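Local coordinates for protein G/U mismatch-specific DNA glycosylase (Deinococcus radiodurans, PDB 2C2Q) that is a mismatch-specific DNA glycosylase of the uracil-DNA glycosylase superfamily, with a compact alpha/beta fold, at residues His58-Thr63 and Phe168-Trp173; Gln70-Leu75 and Leu80-Val85; Arg108-Tyr113 and Leu146-Glu151; Pro115-Phe120 and Gln174-Arg179; Arg124-Thr129 and Gly135-Gly140. The protein carries 1 engineered substitution. One frame throughout, in Å; residues are numbered along the deposited sequence.

Interaction 1. Residues His58-Thr63 and Phe168-Trp173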
# COMPACT_ATOMS: atom_id res chain seq x y z
N HIS A 58 7.61 10.61 4.65
CA HIS A 58 8.56 11.45 5.43
C HIS A 58 7.77 12.49 6.24
O HIS A 58 7.97 12.62 7.47
CB HIS A 58 9.52 12.15 4.52
CG HIS A 58 10.56 12.94 5.25
ND1 HIS A 58 11.22 14.02 4.67
CD2 HIS A 58 11.08 12.79 6.49
CE1 HIS A 58 12.08 14.50 5.55
NE2 HIS A 58 12.03 13.77 6.65
N ALA A 59 6.84 13.18 5.56
CA ALA A 59 6.03 14.28 6.15
C ALA A 59 5.33 13.82 7.41
O ALA A 59 5.28 14.59 8.41
CB ALA A 59 4.98 14.81 5.16
N VAL A 60 4.78 12.61 7.38
CA VAL A 60 3.94 12.06 8.44
C VAL A 60 4.66 11.17 9.45
O VAL A 60 4.04 10.58 10.34
CB VAL A 60 2.62 11.39 7.93
CG1 VAL A 60 1.86 12.34 6.99
CG2 VAL A 60 2.87 10.03 7.20
N GLY A 61 5.98 11.12 9.27
CA GLY A 61 6.95 10.38 10.10
C GLY A 61 6.76 8.88 10.05
O GLY A 61 6.94 8.19 11.04
N LEU A 62 6.32 8.35 8.91
CA LEU A 62 6.37 6.87 8.70
C LEU A 62 7.81 6.49 8.43
O LEU A 62 8.27 5.37 8.79
CB LEU A 62 5.43 6.45 7.56
CG LEU A 62 3.96 6.43 7.91
CD1 LEU A 62 3.03 6.33 6.69
CD2 LEU A 62 3.68 5.32 8.94
N THR A 63 8.55 7.40 7.79
CA THR A 63 9.99 7.28 7.62
C THR A 63 10.70 8.56 8.13
O THR A 63 10.12 9.66 8.07
CB THR A 63 10.38 6.97 6.14
OG1 THR A 63 10.17 8.11 5.26
CG2 THR A 63 9.55 5.80 5.59
N PHE A 168 -6.34 15.11 -2.88
CA PHE A 168 -5.38 14.67 -1.91
C PHE A 168 -5.63 15.36 -0.56
O PHE A 168 -5.93 16.56 -0.52
CB PHE A 168 -3.96 14.94 -2.40
CG PHE A 168 -2.94 14.50 -1.45
CD1 PHE A 168 -2.72 13.12 -1.23
CD2 PHE A 168 -2.21 15.43 -0.71
CE1 PHE A 168 -1.79 12.70 -0.31
CE2 PHE A 168 -1.25 15.02 0.23
CZ PHE A 168 -1.03 13.64 0.43
N ARG A 169 -5.54 14.60 0.53
CA ARG A 169 -5.66 15.19 1.87
C ARG A 169 -4.67 14.50 2.78
O ARG A 169 -4.59 13.27 2.74
CB ARG A 169 -7.05 14.97 2.46
CG ARG A 169 -8.16 15.83 1.84
CD ARG A 169 -7.93 17.33 2.04
NE ARG A 169 -9.04 18.08 1.42
CZ ARG A 169 -9.20 18.35 0.12
NH1 ARG A 169 -8.36 17.89 -0.82
NH2 ARG A 169 -10.26 19.08 -0.26
N LEU A 170 -3.96 15.27 3.59
CA LEU A 170 -2.92 14.72 4.47
C LEU A 170 -3.52 14.06 5.69
O LEU A 170 -2.89 13.17 6.29
CB LEU A 170 -1.90 15.78 4.87
CG LEU A 170 -0.75 16.11 3.92
CD1 LEU A 170 -0.04 17.44 4.28
CD2 LEU A 170 0.30 14.92 3.96
N GLU A 171 -4.70 14.51 6.12
CA GLU A 171 -5.24 14.01 7.39
C GLU A 171 -5.17 12.47 7.51
O GLU A 171 -4.68 12.00 8.54
CB GLU A 171 -6.68 14.46 7.65
CG GLU A 171 -7.10 14.21 9.10
CD GLU A 171 -8.49 14.79 9.39
OE1 GLU A 171 -9.25 15.07 8.42
OE2 GLU A 171 -8.82 14.93 10.60
N PRO A 172 -5.68 11.71 6.52
CA PRO A 172 -5.69 10.23 6.66
C PRO A 172 -4.29 9.62 6.78
O PRO A 172 -4.11 8.67 7.60
CB PRO A 172 -6.43 9.78 5.38
CG PRO A 172 -7.28 11.02 5.00
CD PRO A 172 -6.35 12.12 5.26
N TRP A 173 -3.33 10.18 6.04
CA TRP A 173 -1.92 9.77 6.06
C TRP A 173 -1.24 10.14 7.42
O TRP A 173 -0.40 9.42 7.95
CB TRP A 173 -1.13 10.44 4.91
CG TRP A 173 -1.48 9.93 3.57
CD1 TRP A 173 -2.49 10.36 2.73
CD2 TRP A 173 -0.82 8.86 2.88
NE1 TRP A 173 -2.52 9.61 1.57
CE2 TRP A 173 -1.48 8.70 1.61
CE3 TRP A 173 0.29 8.03 3.18
CZ2 TRP A 173 -1.12 7.70 0.67
CZ3 TRP A 173 0.67 7.03 2.22
CH2 TRP A 173 -0.03 6.90 0.99
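Val60 makes most of this contact, meeting Trp173 and Leu170 where helix 53-59 runs out beside the start of helix 171-188. Both methyls of Val60 face the other segment and share the work. CG2, set between its own backbone N and carbonyl carbon (chi1 of CG1 -51°), comes to 3.4 Å from the carbonyl O of Trp173. CG1 of Val60 lies 4.1 Å from Trp173 CB and, more loosely, 4.3 Å from Leu170 CD2, at the exposed margin of the patch. Valine thus packs against backbone and the root of the tryptophan, not against the indole. The indole turns inward, its NE1 bonded to Pro158 O and its side chain against Leu30 of the central sheet. Gly61 next ends helix 53-59 with a positive phi of 65° in a Schellman motif, its N bonded to His58 O at 3.1 Å. This turn presents its carbonyls to helix 171-188, where Arg181 NH2 bonds to both Val60 O and Gly61 O. Leu62, buried, also starts out toward the segment 168-173, but it stops short of contact there and packs instead on Leu28 of the sheet, on Leu57 in the helix just ended and on Val180 of the long helix.

Interaction 2. Residues Gln70-Leu75 and Leu80-Val85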
# COMPACT_ATOMS: atom_id res chain seq x y z
N GLN A 70 14.15 3.87 -5.32
CA GLN A 70 14.98 2.64 -5.36
C GLN A 70 15.29 2.07 -3.97
O GLN A 70 15.79 0.95 -3.85
CB GLN A 70 16.25 2.87 -6.19
CG GLN A 70 15.96 2.85 -7.80
CD GLN A 70 17.19 3.26 -8.65
OE1 GLN A 70 17.99 2.38 -9.09
NE2 GLN A 70 17.36 4.58 -8.90
N GLU A 71 15.00 2.86 -2.93
CA GLU A 71 15.17 2.43 -1.54
C GLU A 71 13.95 1.71 -0.97
O GLU A 71 13.93 1.38 0.21
CB GLU A 71 15.58 3.66 -0.71
CG GLU A 71 17.07 4.03 -0.89
CD GLU A 71 17.44 5.35 -0.23
OE1 GLU A 71 16.55 6.17 -0.01
OE2 GLU A 71 18.65 5.55 0.09
N TYR A 72 12.96 1.43 -1.83
CA TYR A 72 11.69 0.95 -1.33
C TYR A 72 11.78 -0.31 -0.45
O TYR A 72 11.00 -0.51 0.51
CB TYR A 72 10.74 0.71 -2.50
CG TYR A 72 11.13 -0.50 -3.32
CD1 TYR A 72 10.50 -1.73 -3.07
CD2 TYR A 72 12.12 -0.41 -4.34
CE1 TYR A 72 10.84 -2.91 -3.80
CE2 TYR A 72 12.48 -1.57 -5.10
CZ TYR A 72 11.82 -2.79 -4.83
OH TYR A 72 12.14 -3.95 -5.54
N ALA A 73 12.72 -1.21 -0.79
CA ALA A 73 12.86 -2.45 -0.06
C ALA A 73 13.40 -2.33 1.36
O ALA A 73 13.37 -3.31 2.10
CB ALA A 73 13.67 -3.55 -0.88
N THR A 74 13.88 -1.13 1.75
CA THR A 74 14.39 -0.91 3.06
C THR A 74 13.28 -0.62 4.07
O THR A 74 13.50 -0.58 5.27
CB THR A 74 15.41 0.23 3.08
OG1 THR A 74 14.74 1.49 2.81
CG2 THR A 74 16.50 0.09 1.96
N LEU A 75 12.06 -0.44 3.56
CA LEU A 75 10.98 -0.06 4.44
C LEU A 75 10.75 -0.96 5.67
O LEU A 75 10.25 -0.46 6.69
CB LEU A 75 9.64 0.07 3.66
CG LEU A 75 9.48 1.34 2.79
CD1 LEU A 75 8.12 1.28 2.07
CD2 LEU A 75 9.56 2.58 3.70
N LEU A 80 7.44 -1.23 7.76
CA LEU A 80 6.55 -1.03 6.62
C LEU A 80 6.89 -2.03 5.49
O LEU A 80 8.08 -2.34 5.28
CB LEU A 80 6.68 0.37 6.05
CG LEU A 80 5.67 1.41 6.62
CD1 LEU A 80 5.78 1.44 8.19
CD2 LEU A 80 5.91 2.75 5.98
N GLY A 81 5.86 -2.47 4.80
CA GLY A 81 5.98 -3.29 3.57
C GLY A 81 5.13 -2.74 2.43
O GLY A 81 4.41 -1.72 2.59
N LEU A 82 5.15 -3.45 1.30
CA LEU A 82 4.57 -2.94 0.08
C LEU A 82 4.08 -4.09 -0.77
O LEU A 82 4.76 -5.16 -0.88
CB LEU A 82 5.58 -2.17 -0.79
CG LEU A 82 6.13 -0.85 -0.22
CD1 LEU A 82 7.27 -0.41 -1.07
CD2 LEU A 82 4.91 0.17 -0.24
N THR A 83 2.94 -3.88 -1.38
CA THR A 83 2.49 -4.71 -2.53
C THR A 83 1.44 -3.91 -3.34
O THR A 83 1.19 -2.76 -3.03
CB THR A 83 1.96 -6.09 -2.06
OG1 THR A 83 1.61 -6.90 -3.20
CG2 THR A 83 0.66 -5.96 -1.20
N ASP A 84 0.80 -4.54 -4.32
CA ASP A 84 -0.25 -3.91 -5.12
C ASP A 84 -1.32 -4.94 -5.44
O ASP A 84 -1.04 -6.13 -5.47
CB ASP A 84 0.33 -3.43 -6.45
CG ASP A 84 1.22 -2.19 -6.31
OD1 ASP A 84 0.89 -1.25 -5.52
OD2 ASP A 84 2.23 -2.03 -7.03
N VAL A 85 -2.50 -4.46 -5.79
CA VAL A 85 -3.58 -5.40 -6.16
C VAL A 85 -3.25 -6.08 -7.49
O VAL A 85 -3.56 -7.26 -7.69
CB VAL A 85 -4.93 -4.66 -6.22
CG1 VAL A 85 -6.09 -5.64 -6.51
CG2 VAL A 85 -5.19 -3.87 -4.89
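Leu82 CD1 sits at the edge of the Tyr72 ring, near its plane, while the methyl of Ala73 lies over one face, 4.1 Å above the plane and offset toward the rim. Leu82 CD1 is also 3.9 Å from Tyr72 CB. With CG held between backbone N and carbonyl carbon (chi1 72°), the tyrosine side chain passes Leu82 at a slant, and its ring also meets that of Tyr45 with planes at about 45°. Leu75 comes to Leu82 from another direction, the two side chains crossing at about a right angle with CD1 to CD1 at 3.7 Å. These contacts lay a 3-10 segment on strand 80-84, an outermost strand of the central sheet, whose Leu80 and Leu82 also touch Leu30 of the neighbouring strand. The short connection is closed by Leu80 N, which bonds to Leu75 O at 3.1 Å, with an N-H...O angle of 158°, from well above the carbonyl plane. Beside that bond, Leu75 CB and Leu80 CB pack at 3.8 Å.

Interaction 3. Residues Arg108-Tyr113 and Leu146-Glu151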
# COMPACT_ATOMS: atom_id res chain seq x y z
N ARG A 108 -4.38 -13.70 0.37
CA ARG A 108 -3.51 -14.81 0.82
C ARG A 108 -2.22 -14.33 1.49
O ARG A 108 -1.78 -14.89 2.48
CB ARG A 108 -3.16 -15.73 -0.32
CG ARG A 108 -4.36 -16.51 -0.81
CD ARG A 108 -4.19 -17.16 -2.22
NE ARG A 108 -3.00 -18.00 -2.36
CZ ARG A 108 -2.06 -17.84 -3.29
NH1 ARG A 108 -2.16 -16.84 -4.17
NH2 ARG A 108 -1.01 -18.66 -3.34
N LYS A 109 -1.61 -13.28 0.92
CA LYS A 109 -0.46 -12.69 1.52
C LYS A 109 -0.78 -12.09 2.92
O LYS A 109 0.02 -12.16 3.80
CB LYS A 109 0.12 -11.62 0.58
CG LYS A 109 0.70 -12.20 -0.72
CD LYS A 109 0.92 -11.07 -1.76
CE LYS A 109 1.17 -11.66 -3.09
NZ LYS A 109 1.29 -10.57 -4.17
N VAL A 110 -1.90 -11.40 3.04
CA VAL A 110 -2.24 -10.74 4.28
C VAL A 110 -2.43 -11.81 5.39
O VAL A 110 -2.01 -11.60 6.52
CB VAL A 110 -3.48 -9.89 4.13
CG1 VAL A 110 -3.93 -9.34 5.48
CG2 VAL A 110 -3.17 -8.70 3.21
N GLU A 111 -3.03 -12.91 4.99
CA GLU A 111 -3.33 -14.03 5.91
C GLU A 111 -2.03 -14.66 6.37
O GLU A 111 -1.90 -15.07 7.51
CB GLU A 111 -4.18 -15.09 5.20
CG GLU A 111 -4.35 -16.39 6.02
CD GLU A 111 -4.84 -16.17 7.45
OE1 GLU A 111 -5.70 -15.28 7.69
OE2 GLU A 111 -4.37 -16.89 8.38
N HIS A 112 -1.10 -14.80 5.43
CA HIS A 112 0.20 -15.36 5.72
C HIS A 112 1.07 -14.46 6.59
O HIS A 112 1.54 -14.87 7.66
CB HIS A 112 0.91 -15.78 4.41
CG HIS A 112 2.29 -16.31 4.66
ND1 HIS A 112 2.52 -17.60 5.10
CD2 HIS A 112 3.49 -15.70 4.63
CE1 HIS A 112 3.82 -17.76 5.29
NE2 HIS A 112 4.43 -16.63 5.00
N TYR A 113 1.27 -13.20 6.18
CA TYR A 113 2.20 -12.30 6.87
C TYR A 113 1.60 -11.54 8.07
O TYR A 113 2.35 -11.03 8.90
CB TYR A 113 2.70 -11.28 5.85
CG TYR A 113 3.56 -11.91 4.79
CD1 TYR A 113 4.85 -12.38 5.13
CD2 TYR A 113 3.13 -12.01 3.45
CE1 TYR A 113 5.66 -12.96 4.15
CE2 TYR A 113 3.94 -12.58 2.48
CZ TYR A 113 5.19 -13.04 2.84
OH TYR A 113 6.05 -13.61 1.91
N LEU A 146 -14.48 -8.54 6.27
CA LEU A 146 -14.82 -9.96 5.91
C LEU A 146 -14.10 -10.62 4.70
O LEU A 146 -14.23 -10.21 3.55
CB LEU A 146 -16.34 -10.14 5.69
CG LEU A 146 -17.43 -9.94 6.76
CD1 LEU A 146 -18.83 -10.14 6.11
CD2 LEU A 146 -17.25 -10.84 8.04
N ASP A 147 -13.29 -11.63 5.00
CA ASP A 147 -12.71 -11.68 6.32
C ASP A 147 -11.18 -11.62 6.35
O ASP A 147 -10.53 -11.74 5.31
CB ASP A 147 -13.26 -12.79 7.21
CG ASP A 147 -13.34 -12.33 8.64
OD1 ASP A 147 -13.00 -13.12 9.56
OD2 ASP A 147 -13.69 -11.16 8.92
N TRP A 148 -10.63 -11.43 7.54
CA TRP A 148 -9.43 -10.65 7.68
C TRP A 148 -8.92 -10.89 9.10
O TRP A 148 -9.73 -10.96 10.06
CB TRP A 148 -9.88 -9.18 7.48
CG TRP A 148 -8.89 -8.21 6.97
CD1 TRP A 148 -8.17 -7.33 7.71
CD2 TRP A 148 -8.53 -7.97 5.59
NE1 TRP A 148 -7.36 -6.57 6.90
CE2 TRP A 148 -7.56 -6.94 5.60
CE3 TRP A 148 -8.90 -8.52 4.37
CZ2 TRP A 148 -6.95 -6.46 4.41
CZ3 TRP A 148 -8.30 -8.05 3.18
CH2 TRP A 148 -7.33 -7.04 3.22
N PRO A 149 -7.61 -11.01 9.26
CA PRO A 149 -7.06 -11.19 10.61
C PRO A 149 -7.53 -9.97 11.43
O PRO A 149 -7.38 -8.81 10.97
CB PRO A 149 -5.54 -11.19 10.39
CG PRO A 149 -5.37 -11.58 8.88
CD PRO A 149 -6.56 -10.93 8.23
N ALA A 150 -8.10 -10.23 12.61
CA ALA A 150 -8.74 -9.19 13.40
C ALA A 150 -7.71 -8.19 13.87
O ALA A 150 -8.03 -7.04 14.22
CB ALA A 150 -9.38 -9.81 14.64
N GLU A 151 -6.45 -8.64 13.91
CA GLU A 151 -5.42 -7.75 14.45
C GLU A 151 -4.81 -7.00 13.28
O GLU A 151 -3.86 -6.20 13.48
CB GLU A 151 -4.39 -8.52 15.29
CG GLU A 151 -4.94 -8.81 16.70
CD GLU A 151 -4.18 -9.90 17.45
OE1 GLU A 151 -3.75 -10.89 16.80
OE2 GLU A 151 -4.04 -9.74 18.72
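Trp148 meets Val110 through the far end of its indole: CZ2 lies 4.3 Å from Val110 CG1, an oblique approach made although the tryptophan's CB starts out pointing away from the helix. The same ring reaches Val118 of strand 117-120, so helix, strand and loop converge there. Pro149 follows and points at the helix. Its CD stands 4.1 Å from Val110 CG1, the two side chains crossing at about a right angle. The anti relation of Val110 CG1 to the backbone N (chi1 173°) turns this methyl toward the loop, where it touches both proline and tryptophan. The contact lays the irregular loop between strands 140-141 and 153-156 against helix 103-113, which leads into strand 117-120 of the central sheet. Next to CD in the ring, Pro149 CG is 4.1 Å from Val110 O and 3.9 Å from Glu111 OE1. That carboxylate arrives through a bend at chi2 (52°), while its other oxygen, OE2, forms a salt bridge with Arg114, whose side chain also touches Pro149.

Interaction 4. Residues Pro115-Phe120 and Gln174-Arg179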
# COMPACT_ATOMS: atom_id res chain seq x y z
N PRO A 115 0.30 -8.49 8.76
CA PRO A 115 0.75 -7.13 9.16
C PRO A 115 -0.29 -6.49 10.11
O PRO A 115 -1.48 -6.89 10.06
CB PRO A 115 0.78 -6.38 7.83
CG PRO A 115 -0.26 -7.09 6.99
CD PRO A 115 -0.10 -8.57 7.35
N ARG A 116 0.11 -5.53 10.94
CA ARG A 116 -0.86 -4.90 11.88
C ARG A 116 -1.88 -4.04 11.12
O ARG A 116 -3.05 -3.95 11.55
CB ARG A 116 -0.15 -4.07 12.95
CG ARG A 116 0.72 -4.92 13.98
CD ARG A 116 0.02 -6.15 14.59
NE ARG A 116 -1.33 -5.85 15.05
CZ ARG A 116 -1.61 -5.25 16.21
NH1 ARG A 116 -0.63 -4.90 17.06
NH2 ARG A 116 -2.90 -4.97 16.49
N ILE A 117 -1.44 -3.44 10.01
CA ILE A 117 -2.31 -2.56 9.22
C ILE A 117 -2.10 -2.87 7.75
O ILE A 117 -0.95 -3.12 7.35
CB ILE A 117 -2.01 -1.08 9.46
CG1 ILE A 117 -2.15 -0.72 10.97
CG2 ILE A 117 -2.97 -0.25 8.58
CD1 ILE A 117 -1.42 0.54 11.30
N VAL A 118 -3.20 -2.96 7.00
CA VAL A 118 -3.12 -2.89 5.51
C VAL A 118 -3.76 -1.55 5.11
O VAL A 118 -4.92 -1.33 5.44
CB VAL A 118 -3.84 -4.09 4.85
CG1 VAL A 118 -3.92 -3.90 3.26
CG2 VAL A 118 -3.05 -5.33 5.17
N ALA A 119 -3.01 -0.67 4.44
CA ALA A 119 -3.56 0.65 4.08
C ALA A 119 -3.51 0.75 2.55
O ALA A 119 -2.44 0.65 1.96
CB ALA A 119 -2.80 1.80 4.72
N PHE A 120 -4.69 0.78 1.92
CA PHE A 120 -4.78 1.02 0.47
C PHE A 120 -4.41 2.46 0.18
O PHE A 120 -4.89 3.39 0.86
CB PHE A 120 -6.17 0.70 -0.08
CG PHE A 120 -6.50 -0.76 0.04
CD1 PHE A 120 -6.10 -1.64 -0.98
CD2 PHE A 120 -7.05 -1.28 1.21
CE1 PHE A 120 -6.32 -3.01 -0.89
CE2 PHE A 120 -7.28 -2.67 1.29
CZ PHE A 120 -6.92 -3.51 0.25
N GLN A 174 -1.54 11.32 7.96
CA GLN A 174 -0.96 11.67 9.22
C GLN A 174 -1.55 10.81 10.34
O GLN A 174 -0.82 10.42 11.28
CB GLN A 174 -1.23 13.15 9.53
CG GLN A 174 -0.57 13.56 10.81
CD GLN A 174 0.92 13.60 10.76
OE1 GLN A 174 1.52 14.26 9.90
NE2 GLN A 174 1.54 12.89 11.69
N ALA A 175 -2.85 10.53 10.27
CA ALA A 175 -3.52 9.68 11.28
C ALA A 175 -2.91 8.27 11.26
O ALA A 175 -2.82 7.56 12.29
CB ALA A 175 -5.01 9.61 11.01
N LEU A 176 -2.57 7.84 10.05
CA LEU A 176 -1.95 6.54 9.88
C LEU A 176 -0.59 6.56 10.50
O LEU A 176 -0.24 5.62 11.27
CB LEU A 176 -1.89 6.17 8.37
CG LEU A 176 -1.25 4.81 8.12
CD1 LEU A 176 -1.96 3.68 8.83
CD2 LEU A 176 -1.18 4.57 6.60
N GLY A 177 0.19 7.61 10.21
CA GLY A 177 1.52 7.83 10.78
C GLY A 177 1.48 7.75 12.32
O GLY A 177 2.35 7.14 12.97
N ASP A 178 0.47 8.37 12.88
CA ASP A 178 0.29 8.46 14.34
C ASP A 178 -0.03 7.09 14.88
O ASP A 178 0.50 6.70 15.95
CB ASP A 178 -0.92 9.32 14.61
CG ASP A 178 -0.64 10.79 14.42
OD1 ASP A 178 0.56 11.21 14.24
OD2 ASP A 178 -1.58 11.58 14.46
N ARG A 179 -0.92 6.39 14.18
CA ARG A 179 -1.32 5.01 14.51
C ARG A 179 -0.16 4.01 14.48
O ARG A 179 -0.06 3.13 15.36
CB ARG A 179 -2.43 4.52 13.60
CG ARG A 179 -2.91 3.10 13.95
CD ARG A 179 -3.50 2.98 15.36
NE ARG A 179 -3.97 1.64 15.63
CZ ARG A 179 -3.84 1.04 16.82
NH1 ARG A 179 -3.30 1.69 17.86
NH2 ARG A 179 -4.28 -0.20 16.97
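Ile117 and Leu176 slide past each other in opposite directions, one from strand 117-120 and the other from helix 171-188. The two methyls of the leucine divide between Ile117 and Ala119, both on the helix-facing side of the strand: Leu176 CD1 lies 4.0 Å from Ile117 CD1 and 4.1 Å from Ile117 CG2, while Leu176 CD2 reaches Ala119 CB at 3.7 Å. Leu176 CG is anti to its backbone N (chi1 -180°), which carries the fork toward the sheet. One helical turn on, Arg179 crosses Ile117 obliquely and lends only its aliphatic stem, CG to Ile117 CD1 at 4.0 Å. A bend at chi2 (62°) then carries its guanidinium on to Glu153 and Glu182, both held in salt bridges. The axes of strand 117-120 and helix segment 174-179 run nearly antiparallel, at 167°, and come within 11.4 Å of each other. This is helix-on-sheet packing of an alpha/beta fold, with Trp155 from the adjacent strand touching Ile117, Ala119 and Leu176. No hydrogen bond crosses between the two segments. The touching surface is therefore held by hydrocarbon packing in the core, while the charge of Arg179 is met beyond it by Glu153 and Glu182.

Interaction 5. Residues Arg124-Thr129 and Gly135-Gly140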
# COMPACT_ATOMS: atom_id res chain seq x y z
N ARG A 124 -9.44 3.17 -5.41
CA ARG A 124 -9.58 2.13 -6.40
C ARG A 124 -9.02 0.76 -5.98
O ARG A 124 -9.66 -0.27 -6.20
CB ARG A 124 -8.88 2.58 -7.69
CG ARG A 124 -9.04 1.56 -8.85
CD ARG A 124 -10.52 1.30 -9.21
NE ARG A 124 -10.68 0.24 -10.25
CZ ARG A 124 -10.75 0.46 -11.58
NH1 ARG A 124 -10.58 1.68 -12.07
NH2 ARG A 124 -10.92 -0.56 -12.42
N GLY A 125 -7.83 0.74 -5.41
CA GLY A 125 -7.27 -0.49 -4.89
C GLY A 125 -8.18 -1.08 -3.81
O GLY A 125 -8.45 -2.28 -3.84
N ALA A 126 -8.65 -0.25 -2.89
CA ALA A 126 -9.52 -0.70 -1.79
C ALA A 126 -10.83 -1.26 -2.39
O ALA A 126 -11.30 -2.33 -2.03
CB ALA A 126 -9.80 0.44 -0.80
N SER A 127 -11.35 -0.56 -3.40
CA SER A 127 -12.62 -0.93 -4.06
C SER A 127 -12.50 -2.25 -4.81
O SER A 127 -13.38 -3.09 -4.69
CB SER A 127 -13.14 0.23 -4.95
OG SER A 127 -14.14 -0.24 -5.86
N GLU A 128 -11.39 -2.48 -5.51
CA GLU A 128 -11.15 -3.77 -6.19
C GLU A 128 -11.08 -4.92 -5.18
O GLU A 128 -11.51 -6.03 -5.49
CB GLU A 128 -9.88 -3.75 -7.03
CG GLU A 128 -9.95 -2.87 -8.28
CD GLU A 128 -10.96 -3.32 -9.36
OE1 GLU A 128 -11.36 -4.50 -9.35
OE2 GLU A 128 -11.34 -2.49 -10.25
N THR A 129 -10.57 -4.65 -3.98
CA THR A 129 -10.39 -5.67 -2.91
C THR A 129 -11.64 -5.90 -2.07
O THR A 129 -12.01 -7.06 -1.82
CB THR A 129 -9.19 -5.27 -2.02
OG1 THR A 129 -8.03 -5.16 -2.86
CG2 THR A 129 -8.84 -6.39 -0.94
N GLY A 135 -17.14 5.34 -4.19
CA GLY A 135 -18.04 6.37 -3.66
C GLY A 135 -18.52 6.08 -2.26
O GLY A 135 -18.87 7.00 -1.51
N LYS A 136 -18.50 4.79 -1.90
CA LYS A 136 -18.85 4.31 -0.56
C LYS A 136 -17.71 4.22 0.48
O LYS A 136 -17.96 3.91 1.67
CB LYS A 136 -19.53 2.93 -0.69
CG LYS A 136 -21.06 2.99 -0.83
CD LYS A 136 -21.52 3.85 -2.00
CE LYS A 136 -23.03 4.09 -1.92
NZ LYS A 136 -23.40 5.40 -2.54
N LEU A 137 -16.47 4.48 0.07
CA LEU A 137 -15.35 4.31 0.99
C LEU A 137 -14.91 5.63 1.59
O LEU A 137 -14.51 6.54 0.86
CB LEU A 137 -14.16 3.65 0.27
CG LEU A 137 -14.40 2.21 -0.18
CD1 LEU A 137 -13.39 1.74 -1.21
CD2 LEU A 137 -14.49 1.29 1.02
N PRO A 138 -14.97 5.76 2.92
CA PRO A 138 -14.34 6.92 3.56
C PRO A 138 -12.82 6.71 3.62
O PRO A 138 -12.37 5.57 3.52
CB PRO A 138 -14.96 6.91 4.97
CG PRO A 138 -15.17 5.44 5.25
CD PRO A 138 -15.63 4.88 3.91
N TYR A 139 -12.07 7.79 3.75
CA TYR A 139 -10.64 7.74 4.05
C TYR A 139 -10.43 7.42 5.54
O TYR A 139 -11.25 7.80 6.39
CB TYR A 139 -10.02 9.08 3.73
CG TYR A 139 -9.96 9.36 2.25
CD1 TYR A 139 -9.31 8.48 1.39
CD2 TYR A 139 -10.58 10.49 1.69
CE1 TYR A 139 -9.24 8.71 0.02
CE2 TYR A 139 -10.52 10.74 0.31
CZ TYR A 139 -9.82 9.84 -0.51
OH TYR A 139 -9.74 10.05 -1.86
N GLY A 140 -9.32 6.77 5.87
CA GLY A 140 -9.03 6.39 7.26
C GLY A 140 -9.33 4.94 7.56
O GLY A 140 -9.55 4.11 6.65
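Helix 123-130, which follows strand 117-120 of the central sheet, is covered at one side by the connection that leads back to strand 140-141, and Leu137 is the residue that makes the cover. A single methyl does the touching. Leu137 CD1 sits 3.8 Å from Ala126 CB, and it is equally near the backbone N of Ser127 and 4.0 Å from Ser127 CB. Its CG is anti to the carbonyl carbon (chi1 -66°), with the branch laid against the helix where these two residues adjoin. Ser127 keeps its hydroxyl out of this apolar touch: OG bonds to Val132 O, and Val132 also packs on Leu137. Behind, Ala126 rests on Phe120 of the sheet. Away from the leucine, the helix is braced by its own side chains. Arg124 grips Glu128 side-on, NE and NH2 both reaching OE2; NE meets the anti lone pair of Glu128 OE2 at 2.8 Å. Gly125 O accepts from both Thr129 N and Thr129 OG1, which approach from opposite faces of its carbonyl plane. The arrangement is that of an alpha/beta protein in which a helix packs on the sheet and the return connection, touching it through a buried leucine, leads to an antiparallel edge strand.

Overall arrangement
From the N terminus, helix 53-59 opens the widest loop, closed by interaction 1 at the start of helix 171-188. Interactions 2, 3 and 5 nest inside it. Interaction 2 closes first, as a short turn onto edge strand 80-84. Interaction 3 then spans from helix 103-113 to the loop before strand 153-156, with interaction 5 nested within it. Interaction 4 crosses both 1 and 3 and encloses 5, bringing the last helix onto strand 117-120. Interactions 1 and 4 share that helix, Leu62 CD2 packing 3.8 Å from Gly177 CA. Arg116 NE, probably hydrogen-bonded to Glu151 O, ties interaction 4 to interaction 3, while Phe120 joins interaction 4 to interaction 5.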